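Local coordinates for Two-component system sensor histidine kinase (Bacteroides thetaiotaomicron, PDB 3OTT), which probably transfers phosphate from ATP to a protein histidine as a membrane sensor kinase, this chain being its extracellular, apparently saccharide-sensing part of two beta-propellers and a beta-sandwich, at residues I312-I317 / N324-L329; S570-V573 / G578-I581; E608-L613 / F619-S624; D680-Y683 / E687-K690. All coordinates share one frame; numbering follows the deposited sequence.

Interactions 1, 2 and 3 lie in the second of the two propellers, whereas interaction 4 belongs to the C-terminal beta-sandwich. Interactions 1 and 3 meet in one blade: strand 310-313 pairs with strand 618-623, and I312 N lies 2.8 Å from F619 O, a probable hydrogen bond. Interaction 2 occupies the preceding blade and touches interaction 3 where W572 CZ3 packs 3.7 Å from V611 CG1. Interaction 4 touches none of the others; its nearest atoms are about 9 Å from those of interaction 3. Bound hexatantalum dodecabromide lies near interactions 1 and 4: Q316 NE2 is 3.6 Å from its BR2, and the side chain of D680 is about 8 Å from the cluster.

Interaction 1. Residues I312-I317 / N324-L329; sequences IPISQI and NQFYSL. With TBR (hexatantalum dodecabromide), chain D.
I314 pushes its two branches against N324 and F326, and these two touches make up a small but buried contact. At the end of the longer branch, I314 CD1 lies 3.4 Å from N324 N and 3.8 Å from N324 CB, with the two side chains crossing at about a right angle. From the shorter branch, I314 CG2 reaches the rim of the F326 ring, 3.8 Å from F326 CZ and in the ring plane, while N324 CB lies over one face of that ring, offset toward its rim. I314 CG1 almost eclipses the backbone N (chi1 -15°), but the placing of this residue is in some doubt and no strain should be read from the angle. N324 is held firmly: its OD1 accepts from N343 N, its ND2 donates to G344 O, and its backbone N bonds D617 OD1, so the isoleucine methyl packs on a polar group already satisfied.

The other side of 312-317 is looser. S315 is exposed, and Q316 stretches away with CG anti to the backbone N (chi1 -172°) and the chain extended beyond it. Q316 NE2 bonds A352 O and approaches BR2 of the hexatantalum dodecabromide cluster at 3.6 Å.

Strand 310-313 supplies the outer edge of the blade formed with 601-623, and strand 326-331 then begins the following blade. I346 of strand 344-348 packs on both I314 and F326, and F339 of strand 337-341 adds to the cover of F326.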
loop_
_atom_site.group_PDB
_atom_site.type_symbol
_atom_site.label_atom_id
_atom_site.label_comp_id
_atom_site.label_asym_id
_atom_site.label_seq_id
_atom_site.Cartn_x
_atom_site.Cartn_y
_atom_site.Cartn_z
ATOM N N ILE B 312 -7.046 12.189 7.919
ATOM C CA ILE B 312 -5.965 11.246 8.024
ATOM C C ILE B 312 -6.443 9.960 7.342
ATOM O O ILE B 312 -7.458 9.411 7.767
ATOM C CB ILE B 312 -5.687 10.989 9.512
ATOM C CG1 ILE B 312 -5.331 12.324 10.191
ATOM C CG2 ILE B 312 -4.673 9.916 9.666
ATOM C CD1 ILE B 312 -4.021 12.399 10.922
ATOM N N PRO B 313 -5.766 9.516 6.253
ATOM C CA PRO B 313 -6.116 8.248 5.594
ATOM C C PRO B 313 -5.536 7.122 6.405
ATOM O O PRO B 313 -4.535 7.350 7.112
ATOM C CB PRO B 313 -5.424 8.337 4.211
ATOM C CG PRO B 313 -4.334 9.266 4.393
ATOM C CD PRO B 313 -4.795 10.290 5.447
ATOM N N ILE B 314 -6.146 5.945 6.333
ATOM C CA ILE B 314 -5.753 4.827 7.209
ATOM C C ILE B 314 -4.362 4.363 6.932
ATOM O O ILE B 314 -3.728 3.870 7.824
ATOM C CB ILE B 314 -6.514 3.448 7.011
ATOM C CG1 ILE B 314 -7.764 3.536 6.222
ATOM C CG2 ILE B 314 -6.822 2.763 8.353
ATOM C CD1 ILE B 314 -8.510 2.168 6.298
ATOM N N SER B 315 -3.939 4.421 5.674
ATOM C CA SER B 315 -2.629 3.966 5.306
ATOM C C SER B 315 -1.562 4.732 6.077
ATOM O O SER B 315 -0.464 4.259 6.192
ATOM C CB SER B 315 -2.366 4.100 3.790
ATOM O OG SER B 315 -2.569 5.427 3.346
ATOM N N GLN B 316 -1.897 5.919 6.571
ATOM C CA GLN B 316 -0.958 6.706 7.361
ATOM C C GLN B 316 -0.748 6.059 8.754
ATOM O O GLN B 316 0.230 6.332 9.409
ATOM C CB GLN B 316 -1.407 8.189 7.470
ATOM C CG GLN B 316 -0.353 9.141 8.133
ATOM C CD GLN B 316 -0.850 10.565 8.319
ATOM O OE1 GLN B 316 -1.401 11.181 7.400
ATOM N NE2 GLN B 316 -0.654 11.098 9.503
ATOM N N ILE B 317 -1.658 5.178 9.160
ATOM C CA ILE B 317 -1.610 4.484 10.456
ATOM C C ILE B 317 -0.777 3.181 10.744
ATOM O O ILE B 317 0.231 3.315 11.408
ATOM C CB ILE B 317 -3.037 4.367 11.056
ATOM C CG1 ILE B 317 -3.658 5.758 11.251
ATOM C CG2 ILE B 317 -3.049 3.548 12.327
ATOM C CD1 ILE B 317 -2.858 6.803 12.134
ATOM N N ASN B 324 -11.291 0.447 5.409
ATOM C CA ASN B 324 -12.161 0.232 6.499
ATOM C C ASN B 324 -13.147 1.333 6.493
ATOM O O ASN B 324 -12.772 2.443 6.217
ATOM C CB ASN B 324 -11.408 0.257 7.834
ATOM C CG ASN B 324 -12.141 -0.510 8.918
ATOM O OD1 ASN B 324 -13.334 -0.732 8.834
ATOM N ND2 ASN B 324 -11.408 -0.986 9.893
ATOM N N GLN B 325 -14.410 1.059 6.789
ATOM C CA GLN B 325 -15.373 2.113 7.106
ATOM C C GLN B 325 -15.585 2.160 8.638
ATOM O O GLN B 325 -16.057 1.191 9.247
ATOM C CB GLN B 325 -16.706 1.838 6.420
ATOM C CG GLN B 325 -17.792 2.919 6.722
ATOM C CD GLN B 325 -17.623 4.114 5.832
ATOM O OE1 GLN B 325 -17.268 3.969 4.663
ATOM N NE2 GLN B 325 -17.872 5.312 6.376
ATOM N N PHE B 326 -15.276 3.293 9.253
ATOM C CA PHE B 326 -15.227 3.376 10.711
ATOM C C PHE B 326 -16.557 3.651 11.346
ATOM O O PHE B 326 -17.193 4.676 11.011
ATOM C CB PHE B 326 -14.182 4.426 11.166
ATOM C CG PHE B 326 -12.760 4.052 10.823
ATOM C CD1 PHE B 326 -12.058 4.774 9.893
ATOM C CD2 PHE B 326 -12.136 2.974 11.439
ATOM C CE1 PHE B 326 -10.753 4.421 9.582
ATOM C CE2 PHE B 326 -10.825 2.602 11.118
ATOM C CZ PHE B 326 -10.145 3.322 10.208
ATOM N N TYR B 327 -16.998 2.721 12.213
ATOM C CA TYR B 327 -18.268 2.829 12.930
ATOM C C TYR B 327 -18.136 3.038 14.454
ATOM O O TYR B 327 -19.077 3.497 15.113
ATOM C CB TYR B 327 -19.233 1.657 12.615
ATOM C CG TYR B 327 -19.655 1.611 11.138
ATOM C CD1 TYR B 327 -20.488 2.608 10.577
ATOM C CD2 TYR B 327 -19.227 0.593 10.310
ATOM C CE1 TYR B 327 -20.898 2.556 9.210
ATOM C CE2 TYR B 327 -19.605 0.544 8.937
ATOM C CZ TYR B 327 -20.461 1.510 8.417
ATOM O OH TYR B 327 -20.813 1.435 7.071
ATOM N N SER B 328 -16.978 2.707 14.992
ATOM C CA SER B 328 -16.692 2.869 16.425
ATOM C C SER B 328 -15.266 3.347 16.581
ATOM O O SER B 328 -14.309 2.735 16.067
ATOM C CB SER B 328 -16.835 1.572 17.185
ATOM O OG SER B 328 -18.074 0.984 16.907
ATOM N N LEU B 329 -15.166 4.482 17.264
ATOM C CA LEU B 329 -13.907 5.059 17.683
ATOM C C LEU B 329 -13.959 5.099 19.209
ATOM O O LEU B 329 -15.028 5.343 19.825
ATOM C CB LEU B 329 -13.781 6.453 17.120
ATOM C CG LEU B 329 -14.118 6.593 15.626
ATOM C CD1 LEU B 329 -14.209 8.060 15.261
ATOM C CD2 LEU B 329 -13.099 5.871 14.720
HETATM TA TA1 TBR D . 3.421 13.759 6.671
HETATM TA TA2 TBR D . 4.841 15.952 7.504
HETATM TA TA3 TBR D . 3.501 14.322 9.427
HETATM TA TA4 TBR D . 6.323 14.376 9.259
HETATM TA TA5 TBR D . 4.876 12.144 8.391
HETATM TA TA6 TBR D . 6.120 13.772 6.509
HETATM BR BR1 TBR D . 2.818 16.130 5.790
HETATM BR BR2 TBR D . 1.246 13.851 8.102
HETATM BR BR3 TBR D . 3.020 11.219 6.808
HETATM BR BR4 TBR D . 4.632 13.040 4.502
HETATM BR BR5 TBR D . 3.161 16.914 9.228
HETATM BR BR6 TBR D . 3.210 11.942 10.417
HETATM BR BR7 TBR D . 6.829 11.949 10.101
HETATM BR BR8 TBR D . 8.407 14.047 7.753
HETATM BR BR9 TBR D . 6.693 16.945 9.055
HETATM BR BRA TBR D . 5.030 14.753 11.514
HETATM BR BRB TBR D . 6.598 11.219 6.676
HETATM BR BRC TBR D . 6.428 16.158 5.497
#

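Interaction 2. Residues S570-V573 / G578-I581; sequences SIWV and GLWI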
loop_
_atom_site.group_PDB
_atom_site.type_symbol
_atom_site.label_atom_id
_atom_site.label_comp_id
_atom_site.label_asym_id
_atom_site.label_seq_id
_atom_site.Cartn_x
_atom_site.Cartn_y
_atom_site.Cartn_z
ATOM N N SER B 570 -22.020 21.014 23.907
ATOM C CA SER B 570 -22.740 20.763 22.691
ATOM C C SER B 570 -22.977 19.280 22.446
ATOM O O SER B 570 -22.321 18.413 23.042
ATOM C CB SER B 570 -21.944 21.362 21.523
ATOM O OG SER B 570 -21.774 22.764 21.733
ATOM N N ILE B 571 -23.903 18.995 21.539
ATOM C CA ILE B 571 -23.881 17.717 20.882
ATOM C C ILE B 571 -23.562 17.771 19.372
ATOM O O ILE B 571 -24.142 18.567 18.629
ATOM C CB ILE B 571 -25.136 16.865 21.207
ATOM C CG1 ILE B 571 -25.190 15.712 20.210
ATOM C CG2 ILE B 571 -26.379 17.664 21.059
ATOM C CD1 ILE B 571 -26.135 14.607 20.614
ATOM N N TRP B 572 -22.630 16.921 18.916
ATOM C CA TRP B 572 -22.285 16.868 17.479
ATOM C C TRP B 572 -23.073 15.777 16.808
ATOM O O TRP B 572 -23.118 14.682 17.296
ATOM C CB TRP B 572 -20.781 16.623 17.237
ATOM C CG TRP B 572 -19.903 17.821 17.587
ATOM C CD1 TRP B 572 -20.157 18.778 18.560
ATOM C CD2 TRP B 572 -18.638 18.169 17.001
ATOM N NE1 TRP B 572 -19.129 19.713 18.575
ATOM C CE2 TRP B 572 -18.182 19.352 17.650
ATOM C CE3 TRP B 572 -17.830 17.586 16.023
ATOM C CZ2 TRP B 572 -16.982 19.980 17.314
ATOM C CZ3 TRP B 572 -16.606 18.224 15.683
ATOM C CH2 TRP B 572 -16.203 19.400 16.339
ATOM N N VAL B 573 -23.644 16.090 15.651
ATOM C CA VAL B 573 -24.554 15.194 14.949
ATOM C C VAL B 573 -24.138 15.108 13.495
ATOM O O VAL B 573 -24.223 16.090 12.743
ATOM C CB VAL B 573 -26.024 15.683 15.064
ATOM C CG1 VAL B 573 -27.010 14.611 14.505
ATOM C CG2 VAL B 573 -26.371 15.938 16.484
ATOM N N GLY B 578 -24.500 16.434 6.230
ATOM C CA GLY B 578 -23.467 17.206 6.900
ATOM C C GLY B 578 -23.455 17.112 8.421
ATOM O O GLY B 578 -24.090 16.238 9.033
ATOM N N LEU B 579 -22.728 18.041 9.008
ATOM C CA LEU B 579 -22.449 18.068 10.407
ATOM C C LEU B 579 -23.233 19.194 11.093
ATOM O O LEU B 579 -23.147 20.347 10.709
ATOM C CB LEU B 579 -20.942 18.289 10.594
ATOM C CG LEU B 579 -20.189 17.557 11.704
ATOM C CD1 LEU B 579 -18.963 18.437 12.172
ATOM C CD2 LEU B 579 -21.013 17.204 12.877
ATOM N N TRP B 580 -24.014 18.838 12.102
ATOM C CA TRP B 580 -24.686 19.839 12.948
ATOM C C TRP B 580 -24.172 19.796 14.381
ATOM O O TRP B 580 -23.959 18.728 14.929
ATOM C CB TRP B 580 -26.210 19.612 12.947
ATOM C CG TRP B 580 -26.778 19.752 11.576
ATOM C CD1 TRP B 580 -26.608 18.894 10.516
ATOM C CD2 TRP B 580 -27.545 20.851 11.083
ATOM N NE1 TRP B 580 -27.226 19.392 9.405
ATOM C CE2 TRP B 580 -27.823 20.587 9.726
ATOM C CE3 TRP B 580 -28.027 22.030 11.663
ATOM C CZ2 TRP B 580 -28.580 21.444 8.943
ATOM C CZ3 TRP B 580 -28.773 22.891 10.899
ATOM C CH2 TRP B 580 -29.049 22.593 9.544
ATOM N N ILE B 581 -24.004 20.967 14.963
ATOM C CA ILE B 581 -23.649 21.145 16.346
ATOM C C ILE B 581 -24.825 21.827 17.088
ATOM O O ILE B 581 -25.294 22.890 16.676
ATOM C CB ILE B 581 -22.423 22.063 16.430
ATOM C CG1 ILE B 581 -21.247 21.435 15.665
ATOM C CG2 ILE B 581 -22.090 22.434 17.928
ATOM C CD1 ILE B 581 -19.875 22.212 15.859
#
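The hairpin of strands 570-575 and 578-583 forms the middle of a four-stranded propeller blade, and here W572 faces I581 and V573 faces W580. V573 and W580 are the hydrogen-bonded antiparallel pair: V573 N donates to W580 O at 2.8 Å, and W580 N returns a nearly straight bond to V573 O at 2.8 Å (174°). The neighbouring W572 and I581 form a non-hydrogen-bonded pair, with their side chains on the same face of the sheet.

Both of these side chains start with CG or CG1 beside the backbone N, chi1 being -71° for W572 and -60° for I581, and they run alongside each other. That puts I581 CG1 over the face of the indole, 4.0 Å from the centroid of its five-membered ring, in a CH-pi contact, while I581 CD1 lies 3.8 Å from W572 CE2. On the other branch, I581 CG2 turns to S570 CB at 3.8 Å. L579 continues this cover, its CD1 4.1 Å from W572 CE3 and its CD2 3.4 Å from V573 O.

On the opposite face, W580 swings its ring away from V573 to meet that of F553. G578 has backbone angles at which a side chain would collide with the preceding carbonyl. Strands 561-567 and 589-591 flank the hairpin, completing the antiparallel four-stranded meander typical of a beta-propeller blade.

Interaction 3. Residues E608-L613 / F619-S624; sequences EDCVYL and FGISHS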
loop_
_atom_site.group_PDB
_atom_site.type_symbol
_atom_site.label_atom_id
_atom_site.label_comp_id
_atom_site.label_asym_id
_atom_site.label_seq_id
_atom_site.Cartn_x
_atom_site.Cartn_y
_atom_site.Cartn_z
ATOM N N GLU B 608 -7.014 15.509 24.711
ATOM C CA GLU B 608 -6.366 16.265 23.632
ATOM C C GLU B 608 -7.205 17.447 23.172
ATOM O O GLU B 608 -6.874 18.093 22.183
ATOM C CB GLU B 608 -6.026 15.353 22.444
ATOM C CG GLU B 608 -5.146 14.151 22.781
ATOM C CD GLU B 608 -3.702 14.498 23.109
ATOM O OE1 GLU B 608 -3.209 15.585 22.676
ATOM O OE2 GLU B 608 -3.056 13.657 23.807
ATOM N N ASP B 609 -8.316 17.694 23.867
ATOM C CA ASP B 609 -9.355 18.618 23.394
ATOM C C ASP B 609 -9.599 18.555 21.857
ATOM O O ASP B 609 -9.455 19.561 21.137
ATOM C CB ASP B 609 -8.999 20.040 23.841
ATOM C CG ASP B 609 -10.157 21.008 23.702
ATOM O OD1 ASP B 609 -11.265 20.544 23.343
ATOM O OD2 ASP B 609 -9.935 22.235 23.935
ATOM N N CYS B 610 -9.913 17.371 21.347
ATOM C CA CYS B 610 -10.218 17.264 19.935
ATOM C C CYS B 610 -11.273 16.193 19.629
ATOM O O CYS B 610 -11.623 15.389 20.487
ATOM C CB CYS B 610 -8.943 17.015 19.164
ATOM S SG CYS B 610 -8.345 15.417 19.513
ATOM N N VAL B 611 -11.791 16.223 18.403
ATOM C CA VAL B 611 -12.852 15.313 17.939
ATOM C C VAL B 611 -12.382 14.507 16.719
ATOM O O VAL B 611 -11.858 15.061 15.765
ATOM C CB VAL B 611 -14.151 16.087 17.592
ATOM C CG1 VAL B 611 -15.272 15.117 17.099
ATOM C CG2 VAL B 611 -14.631 16.872 18.794
ATOM N N TYR B 612 -12.558 13.191 16.785
ATOM C CA TYR B 612 -12.257 12.265 15.681
ATOM C C TYR B 612 -13.534 11.972 14.923
ATOM O O TYR B 612 -14.572 11.646 15.540
ATOM C CB TYR B 612 -11.652 10.961 16.213
ATOM C CG TYR B 612 -10.314 11.235 16.884
ATOM C CD1 TYR B 612 -9.122 11.270 16.151
ATOM C CD2 TYR B 612 -10.240 11.494 18.230
ATOM C CE1 TYR B 612 -7.914 11.555 16.754
ATOM C CE2 TYR B 612 -8.985 11.768 18.861
ATOM C CZ TYR B 612 -7.857 11.815 18.115
ATOM O OH TYR B 612 -6.669 12.093 18.741
ATOM N N LEU B 613 -13.455 12.063 13.596
ATOM C CA LEU B 613 -14.642 11.892 12.785
ATOM C C LEU B 613 -14.373 10.735 11.809
ATOM O O LEU B 613 -13.571 10.857 10.884
ATOM C CB LEU B 613 -14.982 13.186 12.072
ATOM C CG LEU B 613 -15.225 14.426 12.952
ATOM C CD1 LEU B 613 -13.958 15.303 13.172
ATOM C CD2 LEU B 613 -16.352 15.279 12.349
ATOM N N PHE B 619 -10.079 9.147 8.930
ATOM C CA PHE B 619 -10.823 9.895 9.895
ATOM C C PHE B 619 -10.357 11.346 9.907
ATOM O O PHE B 619 -9.196 11.640 9.651
ATOM C CB PHE B 619 -10.682 9.286 11.300
ATOM C CG PHE B 619 -9.271 9.223 11.785
ATOM C CD1 PHE B 619 -8.502 8.113 11.539
ATOM C CD2 PHE B 619 -8.700 10.307 12.468
ATOM C CE1 PHE B 619 -7.173 8.062 11.950
ATOM C CE2 PHE B 619 -7.397 10.255 12.928
ATOM C CZ PHE B 619 -6.625 9.137 12.665
ATOM N N GLY B 620 -11.266 12.251 10.218
ATOM C CA GLY B 620 -10.869 13.652 10.421
ATOM C C GLY B 620 -10.543 13.912 11.881
ATOM O O GLY B 620 -10.967 13.188 12.785
ATOM N N ILE B 621 -9.779 14.956 12.113
ATOM C CA ILE B 621 -9.513 15.415 13.462
ATOM C C ILE B 621 -9.816 16.876 13.433
ATOM O O ILE B 621 -9.457 17.566 12.476
ATOM C CB ILE B 621 -8.053 15.275 13.857
ATOM C CG1 ILE B 621 -7.554 13.847 13.649
ATOM C CG2 ILE B 621 -7.857 15.676 15.306
ATOM C CD1 ILE B 621 -6.018 13.716 13.911
ATOM N N SER B 622 -10.454 17.351 14.485
ATOM C CA SER B 622 -10.864 18.727 14.570
ATOM C C SER B 622 -10.796 19.132 16.040
ATOM O O SER B 622 -11.066 18.311 16.918
ATOM C CB SER B 622 -12.283 18.855 14.024
ATOM O OG SER B 622 -12.789 20.170 14.139
ATOM N N HIS B 623 -10.403 20.378 16.310
ATOM C CA HIS B 623 -10.639 20.967 17.628
ATOM C C HIS B 623 -12.137 21.071 17.911
ATOM O O HIS B 623 -12.941 21.163 16.998
ATOM C CB HIS B 623 -10.073 22.381 17.715
ATOM C CG HIS B 623 -8.590 22.470 17.573
ATOM N ND1 HIS B 623 -7.985 23.306 16.654
ATOM C CD2 HIS B 623 -7.587 21.859 18.247
ATOM C CE1 HIS B 623 -6.671 23.206 16.771
ATOM N NE2 HIS B 623 -6.405 22.330 17.727
ATOM N N SER B 624 -12.482 21.109 19.187
ATOM C CA SER B 624 -13.860 21.271 19.646
ATOM C C SER B 624 -14.519 22.580 19.276
ATOM O O SER B 624 -15.728 22.630 18.997
ATOM C CB SER B 624 -13.866 21.142 21.141
ATOM O OG SER B 624 -13.492 19.816 21.411
#
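Polar contacts join D609 to S624 at the open end of the hairpin, where D609 forms a G1 beta bulge with C610 opposite D605. S624 OG donates to D609 OD1 at 3.0 Å, meeting the oxygen nearly end-on, and the same OD1 forms a salt bridge with K568. An alanine in place of D609 would remove the carboxylate, and would probably leave the S624 hydroxyl and the K568 charge without their shared mate.

Backbone bonds hold the strands together. V611 and S622 exchange a pair, V611 N to S622 O at 2.7 Å and S622 N to V611 O at 3.0 Å, and L613 and G620 do the same.

Apolar contacts gather on the face carrying Y612 and I621. With F619 CG lodged between its backbone N and carbonyl carbon (chi1 59°), the ring comes alongside Y612, F619 CE2 lying 3.8 Å from Y612 CD1 with the planes 60° apart. I621 CG1 touches Y612 CE1 at 3.9 Å. On the other face, L613 CD1 meets S622 CB at 4.0 Å.

Within the blade, strand 601-605 flanks 610-615 and strand 310-313 flanks 618-623, while W572 of the preceding blade packs against V611 and S622.

Interaction 4. Residues D680-Y683 / E687-K690; sequences DLPY and EKNK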
loop_
_atom_site.group_PDB
_atom_site.type_symbol
_atom_site.label_atom_id
_atom_site.label_comp_id
_atom_site.label_asym_id
_atom_site.label_seq_id
_atom_site.Cartn_x
_atom_site.Cartn_y
_atom_site.Cartn_z
ATOM N N ASP B 680 9.860 23.629 14.340
ATOM C CA ASP B 680 9.014 22.484 14.103
ATOM C C ASP B 680 8.365 22.587 12.693
ATOM O O ASP B 680 7.338 21.957 12.408
ATOM C CB ASP B 680 7.952 22.371 15.189
ATOM C CG ASP B 680 7.015 23.630 15.284
ATOM O OD1 ASP B 680 7.224 24.696 14.611
ATOM O OD2 ASP B 680 6.050 23.546 16.098
ATOM N N LEU B 681 8.991 23.371 11.823
ATOM C CA LEU B 681 8.581 23.489 10.384
ATOM C C LEU B 681 7.156 24.010 10.261
ATOM O O LEU B 681 6.318 23.333 9.729
ATOM C CB LEU B 681 8.683 22.143 9.646
ATOM C CG LEU B 681 10.001 21.323 9.694
ATOM C CD1 LEU B 681 9.769 20.008 8.858
ATOM C CD2 LEU B 681 11.222 22.036 9.194
ATOM N N PRO B 682 6.870 25.190 10.811
ATOM C CA PRO B 682 5.490 25.666 10.821
ATOM C C PRO B 682 5.029 26.341 9.469
ATOM O O PRO B 682 4.322 27.340 9.454
ATOM C CB PRO B 682 5.496 26.659 11.976
ATOM C CG PRO B 682 6.891 27.283 11.918
ATOM C CD PRO B 682 7.806 26.145 11.445
ATOM N N TYR B 683 5.379 25.741 8.342
ATOM C CA TYR B 683 4.906 26.210 7.043
ATOM C C TYR B 683 3.409 26.500 6.976
ATOM O O TYR B 683 3.001 27.517 6.402
ATOM C CB TYR B 683 5.260 25.197 5.964
ATOM C CG TYR B 683 6.733 24.854 5.948
ATOM C CD1 TYR B 683 7.717 25.856 5.996
ATOM C CD2 TYR B 683 7.145 23.528 5.934
ATOM C CE1 TYR B 683 9.082 25.537 6.027
ATOM C CE2 TYR B 683 8.486 23.189 5.970
ATOM C CZ TYR B 683 9.462 24.210 5.993
ATOM O OH TYR B 683 10.797 23.831 5.985
ATOM N N GLU B 687 -0.368 31.417 13.118
ATOM C CA GLU B 687 0.406 31.714 14.328
ATOM C C GLU B 687 1.442 30.625 14.588
ATOM O O GLU B 687 1.118 29.452 14.446
ATOM C CB GLU B 687 -0.528 31.834 15.565
ATOM C CG GLU B 687 -1.699 32.854 15.467
ATOM C CD GLU B 687 -2.377 33.176 16.831
ATOM O OE1 GLU B 687 -2.441 32.287 17.729
ATOM O OE2 GLU B 687 -2.848 34.325 17.012
ATOM N N LYS B 688 2.667 31.006 14.981
ATOM C CA LYS B 688 3.703 30.047 15.381
ATOM C C LYS B 688 3.410 29.410 16.741
ATOM O O LYS B 688 2.709 29.958 17.539
ATOM C CB LYS B 688 5.054 30.727 15.509
ATOM C CG LYS B 688 5.520 31.521 14.316
ATOM C CD LYS B 688 6.159 30.680 13.265
ATOM C CE LYS B 688 7.177 31.515 12.506
ATOM N NZ LYS B 688 6.545 32.311 11.474
ATOM N N ASN B 689 3.994 28.266 17.033
ATOM C CA ASN B 689 3.900 27.707 18.368
ATOM C C ASN B 689 4.874 28.415 19.383
ATOM O O ASN B 689 5.759 29.172 18.988
ATOM C CB ASN B 689 4.167 26.211 18.291
ATOM C CG ASN B 689 3.043 25.455 17.564
ATOM O OD1 ASN B 689 1.880 25.598 17.897
ATOM N ND2 ASN B 689 3.403 24.658 16.569
ATOM N N LYS B 690 4.688 28.125 20.666
ATOM C CA LYS B 690 5.478 28.668 21.762
ATOM C C LYS B 690 6.327 27.571 22.384
ATOM O O LYS B 690 5.864 26.450 22.558
ATOM C CB LYS B 690 4.546 29.289 22.802
ATOM C CG LYS B 690 4.019 30.655 22.376
ATOM C CD LYS B 690 2.795 31.113 23.187
ATOM C CE LYS B 690 2.374 32.526 22.718
ATOM N NZ LYS B 690 1.066 33.030 23.304
#
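A contact within one loop, between D680 and N689 and between P682 and K688, draws together the two ends of the irregular connection from strand 674-679 to strand 691-696, in the C-terminal beta-sandwich. Neither segment has regular secondary structure, and the contact rests on one hydrogen bond and one apolar touch.

N689 ND2 donates to D680 OD2 at 2.9 Å, with an angle of 153° at the hydrogen. It arrives on the syn side of the carboxylate, slightly out of its plane, and the amide stands at 76° to that plane, so the two flat groups meet crosswise. D680 CG sits between its backbone N and carbonyl carbon (chi1 60°), which turns the acid toward N689. Its second oxygen, OD1, is buried with no partner in the model, and its carbonyl O accepts from R634, a residue of the tantalum cluster pocket. A leucine at D680 would take away this acceptor, and would probably leave the N689 amide free to turn.

Beside this bond, P682 CG lies 3.7 Å from K688 CD. The lysine chain is bent at its second and fourth torsions and makes a cation-pi contact with Y49, on which P682 also packs. Y683 OH bonds Y46 and I35, so this loop is seated on the first propeller. Such an interstrand loop, pressed against an adjoining domain, belongs here to the E-set-like sandwich of the Y_Y_Y domain.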